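Local coordinates for protein tRNA delta(2)-isopentenylpyrophosphate transferase (PDB 3D3Q) that probably transfers a dimethylallyl group from dimethylallyl diphosphate to the adenine at position 37 of tRNAs that read codons beginning with uridine, at residues E34-D39 / K90-R95; R84-I89 / Q110-N115; E229-V234 / P254-N259. All coordinates share one frame; numbering follows the deposited sequence.

In the fold
Followed from the N terminus, the chain opens contact 1 at strand 33-37, just before a loop implicated by similarity in tRNA binding. Before that contact closes at the end of helix 78-94, an earlier turn of the same helix has opened contact 2, which closes on helix 106-113; the two therefore cross along the chain. In space they adjoin, Ile36 CD1 lying 3.6 Å from Tyr88 CB, and together they tie a sheet strand to the helix packed on it, and that helix to the next one, in the P-loop-type core. Contact 3 follows in series, its centre about 35 Å from that of contact 2, and closes a loop of 19 residues between helices 226-235 and 252-257.

Contact 1: residues E34-D39 / K90-R95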
loop_
_atom_site.group_PDB
_atom_site.type_symbol
_atom_site.label_atom_id
_atom_site.label_comp_id
_atom_site.label_asym_id
_atom_site.label_seq_id
_atom_site.Cartn_x
_atom_site.Cartn_y
_atom_site.Cartn_z
ATOM N N GLU A 34 0.863 -6.752 17.499
ATOM C CA GLU A 34 0.961 -5.313 17.644
ATOM C C GLU A 34 1.230 -4.760 16.258
ATOM O O GLU A 34 1.889 -5.396 15.432
ATOM C CB GLU A 34 2.074 -4.943 18.611
ATOM C CG GLU A 34 1.968 -5.695 19.922
ATOM C CD GLU A 34 3.029 -5.286 20.916
ATOM O OE1 GLU A 34 4.160 -4.968 20.475
ATOM O OE2 GLU A 34 2.749 -5.301 22.142
ATOM N N ILE A 35 0.720 -3.563 16.014
ATOM C CA ILE A 35 0.826 -2.941 14.708
ATOM C C ILE A 35 1.870 -1.851 14.593
ATOM O O ILE A 35 2.040 -1.044 15.495
ATOM C CB ILE A 35 -0.545 -2.340 14.304
ATOM C CG1 ILE A 35 -1.621 -3.414 14.409
ATOM C CG2 ILE A 35 -0.487 -1.787 12.898
ATOM C CD1 ILE A 35 -2.973 -2.935 14.086
ATOM N N ILE A 36 2.557 -1.829 13.460
ATOM C CA ILE A 36 3.543 -0.801 13.187
ATOM C C ILE A 36 2.985 0.004 12.005
ATOM O O ILE A 36 2.812 -0.534 10.914
ATOM C CB ILE A 36 4.892 -1.415 12.794
ATOM C CG1 ILE A 36 5.484 -2.165 13.984
ATOM C CG2 ILE A 36 5.830 -0.337 12.315
ATOM C CD1 ILE A 36 6.716 -2.964 13.646
ATOM N N SER A 37 2.685 1.279 12.225
ATOM C CA SER A 37 2.150 2.113 11.161
ATOM C C SER A 37 3.147 2.220 10.002
ATOM O O SER A 37 4.316 2.546 10.206
ATOM C CB SER A 37 1.810 3.493 11.723
ATOM O OG SER A 37 1.702 4.454 10.697
ATOM N N GLY A 38 2.683 1.918 8.787
ATOM C CA GLY A 38 3.547 1.990 7.614
ATOM C C GLY A 38 3.418 3.316 6.886
ATOM O O GLY A 38 4.166 3.614 5.946
ATOM N N ASP A 39 2.453 4.116 7.331
ATOM C CA ASP A 39 2.191 5.420 6.740
ATOM C C ASP A 39 3.320 6.413 7.031
ATOM O O ASP A 39 3.709 6.601 8.178
ATOM C CB ASP A 39 0.880 5.974 7.285
ATOM C CG ASP A 39 0.345 7.122 6.453
ATOM O OD1 ASP A 39 1.048 8.141 6.313
ATOM O OD2 ASP A 39 -0.784 6.999 5.926
ATOM N N LYS A 90 11.639 -6.810 15.725
ATOM C CA LYS A 90 12.399 -7.764 16.546
ATOM C C LYS A 90 11.901 -7.725 17.986
ATOM O O LYS A 90 11.673 -8.765 18.600
ATOM C CB LYS A 90 13.907 -7.453 16.526
ATOM C CG LYS A 90 14.734 -8.193 15.450
ATOM C CD LYS A 90 16.261 -7.870 15.512
ATOM C CE LYS A 90 16.580 -6.400 15.137
ATOM N NZ LYS A 90 18.018 -5.984 15.226
ATOM N N ASP A 91 11.734 -6.524 18.524
ATOM C CA ASP A 91 11.265 -6.390 19.887
ATOM C C ASP A 91 9.932 -7.114 20.039
ATOM O O ASP A 91 9.735 -7.856 20.989
ATOM C CB ASP A 91 11.108 -4.915 20.241
ATOM C CG ASP A 91 10.778 -4.704 21.694
ATOM O OD1 ASP A 91 11.648 -5.001 22.541
ATOM O OD2 ASP A 91 9.656 -4.248 21.987
ATOM N N ILE A 92 9.026 -6.899 19.087
ATOM C CA ILE A 92 7.704 -7.535 19.092
ATOM C C ILE A 92 7.812 -9.068 19.103
ATOM O O ILE A 92 7.233 -9.735 19.971
ATOM C CB ILE A 92 6.862 -7.091 17.847
ATOM C CG1 ILE A 92 6.570 -5.592 17.930
ATOM C CG2 ILE A 92 5.558 -7.874 17.763
ATOM C CD1 ILE A 92 5.794 -5.042 16.752
ATOM N N THR A 93 8.552 -9.628 18.148
ATOM C CA THR A 93 8.695 -11.080 18.066
ATOM C C THR A 93 9.337 -11.608 19.320
ATOM O O THR A 93 9.002 -12.692 19.787
ATOM C CB THR A 93 9.612 -11.529 16.912
ATOM O OG1 THR A 93 9.358 -10.758 15.726
ATOM C CG2 THR A 93 9.378 -13.002 16.622
ATOM N N ARG A 94 10.268 -10.821 19.850
ATOM C CA ARG A 94 11.021 -11.178 21.051
ATOM C C ARG A 94 10.115 -11.361 22.250
ATOM O O ARG A 94 10.450 -12.089 23.179
ATOM C CB ARG A 94 12.081 -10.100 21.337
ATOM C CG ARG A 94 13.181 -10.510 22.307
ATOM C CD ARG A 94 14.179 -9.363 22.506
ATOM N NE ARG A 94 13.518 -8.132 22.937
ATOM C CZ ARG A 94 12.762 -8.026 24.030
ATOM N NH1 ARG A 94 12.190 -6.863 24.339
ATOM N NH2 ARG A 94 12.576 -9.081 24.816
ATOM N N ARG A 95 8.969 -10.697 22.231
ATOM C CA ARG A 95 8.027 -10.821 23.336
ATOM C C ARG A 95 6.895 -11.771 22.956
ATOM O O ARG A 95 5.758 -11.637 23.417
ATOM C CB ARG A 95 7.480 -9.453 23.734
ATOM C CG ARG A 95 8.576 -8.455 24.075
ATOM C CD ARG A 95 8.033 -7.244 24.802
ATOM N NE ARG A 95 6.885 -6.642 24.109
ATOM C CZ ARG A 95 6.925 -6.165 22.870
ATOM N NH1 ARG A 95 5.843 -5.642 22.334
ATOM N NH2 ARG A 95 8.052 -6.214 22.169
#
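Ile36 and Ile92 carry the apolar half of a strand-to-helix contact in the parallel alpha/beta core of this P-loop NTPase relative. Helix 78-94 belongs to a beta-alpha-beta crossover from strand 64-65 to strand 98-102, and here it packs on the strand between them, 33-37. On the buried side the methyl groups Ile36 CD1 and Ile92 CD1 lie 3.8 Å apart, their side chains crossing at a slant, with Tyr65 and Pro99 beside them. Glu34 runs past Ile92 in the opposite direction, bringing its OE1 to 3.6 Å from Ile92 CG1.

Toward the helix end the contact becomes polar and more open to solvent, Arg95 being partly exposed. Its chain bends at chi3 (-51°) and meets Glu34 almost at a right angle, the carboxylate and guanidinium planes 41° apart. The resulting salt bridge contains a weak, strongly bent hydrogen bond. Glu34 OE1 is also hydrogen-bonded to Tyr65 OH, a second anchor for a buried acid. Asp91 extends the network by pairing with both Arg94 and Arg95, so one guanidinium lies between two carboxylates and probably eases their mutual repulsion. At its edge, Arg95 NH1 stands 2.6 Å from Glu34 OE1.

Contact 2: residues R84-I89 / Q110-N115; sequences RAEKYI and QSLLYN
Leu112 has its CG swung away from the backbone N (chi1 166°), a setting that carries its two methyl groups across to Ile89 although its CB does not head straight for the other helix. Ile89 answers with CG1 opposite the carbonyl carbon, beside the backbone N, and an extended end (chi2 175°), and the two side chains meet tip to tip. The result is a small helix-helix interface in the alpha/beta core of the P-loop type: helices 78-94 and 106-113, joined through strand 98-102, lean together beside the sheet.

One leucine serves the whole contact. Its CD1 branch faces three residues of the neighbouring helix, one turn apart or adjacent: Ala85 CB at 4.3 Å from Leu112 CD1, Ile89 CD1, and the aliphatic stem of Glu86, whose CG is 4.2 Å from Leu112 CD1. The other branch, CD2, points away from all three and leaves the touching to CD1.

Phe81 and Ile101 also touch Leu112, while Ile89 rests on Ile36 and Pro99, so this apolar patch continues into the interface between helix and sheet. The Leu112 side chain is about 10 Å from that of Thr105, which by similarity interacts with tRNA. Just beyond Leu112 the helix ends, Tyr114 being the first residue to leave helical angles. The meeting itself is made by methyls, with Ile89 CD1 4.0 Å from Leu112 CD1.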
loop_
_atom_site.group_PDB
_atom_site.type_symbol
_atom_site.label_atom_id
_atom_site.label_comp_id
_atom_site.label_asym_id
_atom_site.label_seq_id
_atom_site.Cartn_x
_atom_site.Cartn_y
_atom_site.Cartn_z
ATOM N N ARG A 84 13.794 2.034 12.037
ATOM C CA ARG A 84 12.868 1.979 13.194
ATOM C C ARG A 84 11.949 0.756 13.173
ATOM O O ARG A 84 11.700 0.148 14.210
ATOM C CB ARG A 84 11.992 3.241 13.261
ATOM C CG ARG A 84 12.758 4.530 13.338
ATOM C CD ARG A 84 11.850 5.691 13.712
ATOM N NE ARG A 84 12.568 6.962 13.629
ATOM C CZ ARG A 84 12.593 7.884 14.586
ATOM N NH1 ARG A 84 11.931 7.693 15.723
ATOM N NH2 ARG A 84 13.299 8.995 14.404
ATOM N N ALA A 85 11.445 0.414 11.991
ATOM C CA ALA A 85 10.574 -0.732 11.858
ATOM C C ALA A 85 11.307 -2.046 12.165
ATOM O O ALA A 85 10.760 -2.898 12.856
ATOM C CB ALA A 85 9.962 -0.767 10.463
ATOM N N GLU A 86 12.537 -2.214 11.676
ATOM C CA GLU A 86 13.285 -3.451 11.933
ATOM C C GLU A 86 13.487 -3.681 13.419
ATOM O O GLU A 86 13.429 -4.813 13.885
ATOM C CB GLU A 86 14.664 -3.435 11.248
ATOM C CG GLU A 86 14.633 -3.309 9.728
ATOM C CD GLU A 86 16.016 -3.386 9.079
ATOM O OE1 GLU A 86 16.603 -4.492 9.049
ATOM O OE2 GLU A 86 16.528 -2.342 8.603
ATOM N N LYS A 87 13.726 -2.613 14.167
ATOM C CA LYS A 87 13.929 -2.761 15.595
ATOM C C LYS A 87 12.626 -3.214 16.256
ATOM O O LYS A 87 12.627 -4.168 17.026
ATOM C CB LYS A 87 14.424 -1.443 16.204
ATOM C CG LYS A 87 15.777 -0.977 15.659
ATOM C CD LYS A 87 16.082 0.465 16.068
ATOM C CE LYS A 87 17.396 0.979 15.447
ATOM N NZ LYS A 87 17.612 2.459 15.619
ATOM N N TYR A 88 11.520 -2.546 15.935
ATOM C CA TYR A 88 10.220 -2.898 16.500
ATOM C C TYR A 88 9.798 -4.326 16.121
ATOM O O TYR A 88 9.266 -5.078 16.939
ATOM C CB TYR A 88 9.135 -1.907 16.049
ATOM C CG TYR A 88 9.171 -0.536 16.715
ATOM C CD1 TYR A 88 9.458 0.618 15.970
ATOM C CD2 TYR A 88 8.857 -0.378 18.073
ATOM C CE1 TYR A 88 9.425 1.891 16.551
ATOM C CE2 TYR A 88 8.821 0.897 18.667
ATOM C CZ TYR A 88 9.104 2.023 17.897
ATOM O OH TYR A 88 9.074 3.282 18.456
ATOM N N ILE A 89 10.034 -4.710 14.878
ATOM C CA ILE A 89 9.672 -6.045 14.453
ATOM C C ILE A 89 10.411 -7.103 15.289
ATOM O O ILE A 89 9.873 -8.184 15.530
ATOM C CB ILE A 89 9.975 -6.249 12.945
ATOM C CG1 ILE A 89 9.094 -5.303 12.114
ATOM C CG2 ILE A 89 9.743 -7.695 12.556
ATOM C CD1 ILE A 89 9.386 -5.313 10.627
ATOM N N GLN A 110 8.683 -2.335 0.194
ATOM C CA GLN A 110 9.692 -3.220 -0.361
ATOM C C GLN A 110 11.052 -2.965 0.286
ATOM O O GLN A 110 11.821 -3.898 0.549
ATOM C CB GLN A 110 9.785 -3.082 -1.889
ATOM C CG GLN A 110 10.611 -1.930 -2.412
ATOM C CD GLN A 110 10.997 -2.127 -3.876
ATOM O OE1 GLN A 110 11.592 -1.243 -4.495
ATOM N NE2 GLN A 110 10.664 -3.296 -4.430
ATOM N N SER A 111 11.342 -1.705 0.570
ATOM C CA SER A 111 12.617 -1.358 1.189
ATOM C C SER A 111 12.772 -2.132 2.494
ATOM O O SER A 111 13.880 -2.497 2.891
ATOM C CB SER A 111 12.679 0.154 1.445
ATOM O OG SER A 111 12.446 0.880 0.249
ATOM N N LEU A 112 11.639 -2.395 3.138
ATOM C CA LEU A 112 11.600 -3.125 4.402
ATOM C C LEU A 112 11.573 -4.631 4.225
ATOM O O LEU A 112 12.048 -5.373 5.080
ATOM C CB LEU A 112 10.361 -2.707 5.210
ATOM C CG LEU A 112 9.947 -3.563 6.415
ATOM C CD1 LEU A 112 11.053 -3.601 7.469
ATOM C CD2 LEU A 112 8.671 -2.996 6.988
ATOM N N LEU A 113 11.007 -5.085 3.118
ATOM C CA LEU A 113 10.902 -6.514 2.877
ATOM C C LEU A 113 12.139 -7.142 2.248
ATOM O O LEU A 113 12.517 -8.257 2.599
ATOM C CB LEU A 113 9.679 -6.799 2.001
ATOM C CG LEU A 113 8.350 -6.353 2.623
ATOM C CD1 LEU A 113 7.227 -6.580 1.637
ATOM C CD2 LEU A 113 8.102 -7.127 3.910
ATOM N N TYR A 114 12.783 -6.411 1.349
ATOM C CA TYR A 114 13.944 -6.927 0.642
ATOM C C TYR A 114 15.197 -6.105 0.837
ATOM O O TYR A 114 15.127 -4.892 0.981
ATOM C CB TYR A 114 13.625 -6.983 -0.849
ATOM C CG TYR A 114 12.287 -7.613 -1.143
ATOM C CD1 TYR A 114 12.019 -8.906 -0.727
ATOM C CD2 TYR A 114 11.291 -6.913 -1.828
ATOM C CE1 TYR A 114 10.804 -9.499 -0.973
ATOM C CE2 TYR A 114 10.056 -7.499 -2.088
ATOM C CZ TYR A 114 9.826 -8.806 -1.650
ATOM O OH TYR A 114 8.637 -9.447 -1.873
ATOM N N ASN A 115 16.347 -6.765 0.820
ATOM C CA ASN A 115 17.613 -6.069 0.968
ATOM C C ASN A 115 18.286 -5.808 -0.355
ATOM O O ASN A 115 19.433 -6.196 -0.536
ATOM C CB ASN A 115 18.565 -6.883 1.813
ATOM C CG ASN A 115 18.444 -6.572 3.258
ATOM O OD1 ASN A 115 19.212 -7.083 4.062
ATOM N ND2 ASN A 115 17.475 -5.722 3.614
#

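Contact 3: residues E229-V234 / P254-N259; sequences EVQHLV and PVIKGN
Ile256 reaches across to Val230 and Val234, residues one helical turn apart, and this apolar trio is the substance of a helix-helix contact. With its chain extended (chi2 178°), Ile256 presents its terminal methyl to the other helix: Ile256 CD1 lies 3.4 Å from Val230 CG2 and 3.8 Å from Val234 CG1. The approaches differ, since Val230 and Ile256 cross at a slant whereas Val234 meets Ile256 end to end. Gln231 adds its aliphatic stem at the margin, with CG 4.4 Å from Ile256 CD1.

Polar bonds flank this patch. Glu229, on another side of its helix, accepts backbone N-H groups from Asp48 and Ile49 and is hydrogen-bonded to Tyr249 OH, so several partners hold a buried carboxylate. Lys257 forms a salt bridge with Glu239, which also touches Val234.

Backbone bonds close the second helix. Pro254 O accepts from the backbone N atoms of Lys257, Gly258 and Asn259, and Gly258 turns the chain with a positive phi (96°) that suits glycine.

Centred about 29 Å from the middle of the chain, the contact joins helix 226-235 to the short helix 252-257. Phe227, from the first of these, also packs against Val255 and Ile256, and beyond the turn the chain enters the long helix 262-286, well away from strand 33-37 and from helices 78-94 and 106-113, where the other two contacts lie.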
loop_
_atom_site.group_PDB
_atom_site.type_symbol
_atom_site.label_atom_id
_atom_site.label_comp_id
_atom_site.label_asym_id
_atom_site.label_seq_id
_atom_site.Cartn_x
_atom_site.Cartn_y
_atom_site.Cartn_z
ATOM N N GLU A 229 -7.285 22.260 10.679
ATOM C CA GLU A 229 -6.015 21.673 11.037
ATOM C C GLU A 229 -4.871 22.344 10.280
ATOM O O GLU A 229 -3.909 22.804 10.899
ATOM C CB GLU A 229 -6.030 20.180 10.745
ATOM C CG GLU A 229 -4.993 19.373 11.495
ATOM C CD GLU A 229 -5.069 17.910 11.134
ATOM O OE1 GLU A 229 -4.593 17.556 10.033
ATOM O OE2 GLU A 229 -5.621 17.119 11.931
ATOM N N VAL A 230 -4.966 22.416 8.952
ATOM C CA VAL A 230 -3.901 23.039 8.174
ATOM C C VAL A 230 -3.714 24.486 8.594
ATOM O O VAL A 230 -2.671 25.083 8.341
ATOM C CB VAL A 230 -4.175 23.007 6.659
ATOM C CG1 VAL A 230 -4.581 21.619 6.224
ATOM C CG2 VAL A 230 -5.217 24.012 6.301
ATOM N N GLN A 231 -4.726 25.047 9.246
ATOM C CA GLN A 231 -4.649 26.426 9.709
ATOM C C GLN A 231 -3.745 26.509 10.920
ATOM O O GLN A 231 -2.916 27.399 11.010
ATOM C CB GLN A 231 -6.037 26.951 10.076
ATOM C CG GLN A 231 -6.914 27.335 8.891
ATOM C CD GLN A 231 -8.194 28.035 9.336
ATOM O OE1 GLN A 231 -9.011 27.456 10.055
ATOM N NE2 GLN A 231 -8.368 29.287 8.914
ATOM N N HIS A 232 -3.917 25.578 11.848
ATOM C CA HIS A 232 -3.101 25.559 13.050
ATOM C C HIS A 232 -1.655 25.278 12.687
ATOM O O HIS A 232 -0.732 25.845 13.278
ATOM C CB HIS A 232 -3.599 24.489 14.012
ATOM C CG HIS A 232 -4.965 24.764 14.566
ATOM N ND1 HIS A 232 -5.839 23.759 14.927
ATOM C CD2 HIS A 232 -5.603 25.930 14.840
ATOM C CE1 HIS A 232 -6.955 24.292 15.398
ATOM N NE2 HIS A 232 -6.837 25.608 15.357
ATOM N N LEU A 233 -1.449 24.395 11.715
ATOM C CA LEU A 233 -0.098 24.038 11.280
ATOM C C LEU A 233 0.588 25.196 10.585
ATOM O O LEU A 233 1.715 25.538 10.920
ATOM C CB LEU A 233 -0.150 22.842 10.338
ATOM C CG LEU A 233 -0.503 21.509 10.986
ATOM C CD1 LEU A 233 -0.871 20.501 9.913
ATOM C CD2 LEU A 233 0.680 21.016 11.811
ATOM N N VAL A 234 -0.094 25.789 9.611
ATOM C CA VAL A 234 0.466 26.907 8.871
ATOM C C VAL A 234 0.707 28.108 9.791
ATOM O O VAL A 234 1.618 28.895 9.559
ATOM C CB VAL A 234 -0.448 27.301 7.686
ATOM C CG1 VAL A 234 -1.730 27.913 8.201
ATOM C CG2 VAL A 234 0.268 28.256 6.773
ATOM N N PRO A 254 -2.640 27.371 -0.085
ATOM C CA PRO A 254 -2.922 28.515 -0.962
ATOM C C PRO A 254 -4.266 29.191 -0.691
ATOM O O PRO A 254 -4.378 30.416 -0.745
ATOM C CB PRO A 254 -2.866 27.900 -2.364
ATOM C CG PRO A 254 -1.877 26.804 -2.205
ATOM C CD PRO A 254 -2.301 26.187 -0.892
ATOM N N VAL A 255 -5.279 28.389 -0.389
ATOM C CA VAL A 255 -6.603 28.921 -0.128
ATOM C C VAL A 255 -6.636 29.712 1.188
ATOM O O VAL A 255 -7.498 30.568 1.393
ATOM C CB VAL A 255 -7.675 27.772 -0.154
ATOM C CG1 VAL A 255 -7.467 26.834 1.002
ATOM C CG2 VAL A 255 -9.070 28.358 -0.126
ATOM N N ILE A 256 -5.671 29.447 2.058
ATOM C CA ILE A 256 -5.579 30.143 3.329
ATOM C C ILE A 256 -5.016 31.544 3.105
ATOM O O ILE A 256 -5.203 32.453 3.920
ATOM C CB ILE A 256 -4.655 29.409 4.295
ATOM C CG1 ILE A 256 -5.154 27.990 4.503
ATOM C CG2 ILE A 256 -4.613 30.123 5.625
ATOM C CD1 ILE A 256 -4.259 27.175 5.429
ATOM N N LYS A 257 -4.325 31.710 1.988
ATOM C CA LYS A 257 -3.731 32.984 1.633
ATOM C C LYS A 257 -4.699 33.814 0.793
ATOM O O LYS A 257 -4.627 35.046 0.766
ATOM C CB LYS A 257 -2.421 32.730 0.886
ATOM C CG LYS A 257 -1.460 31.857 1.700
ATOM C CD LYS A 257 -0.097 31.731 1.058
ATOM C CE LYS A 257 0.890 31.044 1.990
ATOM N NZ LYS A 257 2.217 30.821 1.331
ATOM N N GLY A 258 -5.611 33.130 0.114
ATOM C CA GLY A 258 -6.591 33.818 -0.695
ATOM C C GLY A 258 -6.170 33.898 -2.142
ATOM O O GLY A 258 -6.639 34.758 -2.890
ATOM N N ASN A 259 -5.276 33.010 -2.548
ATOM C CA ASN A 259 -4.822 33.007 -3.929
ATOM C C ASN A 259 -5.628 32.017 -4.753
ATOM O O ASN A 259 -5.701 32.122 -5.973
ATOM C CB ASN A 259 -3.333 32.671 -3.995
ATOM C CG ASN A 259 -2.477 33.735 -3.354
ATOM O OD1 ASN A 259 -1.743 33.468 -2.399
ATOM N ND2 ASN A 259 -2.578 34.958 -3.863
#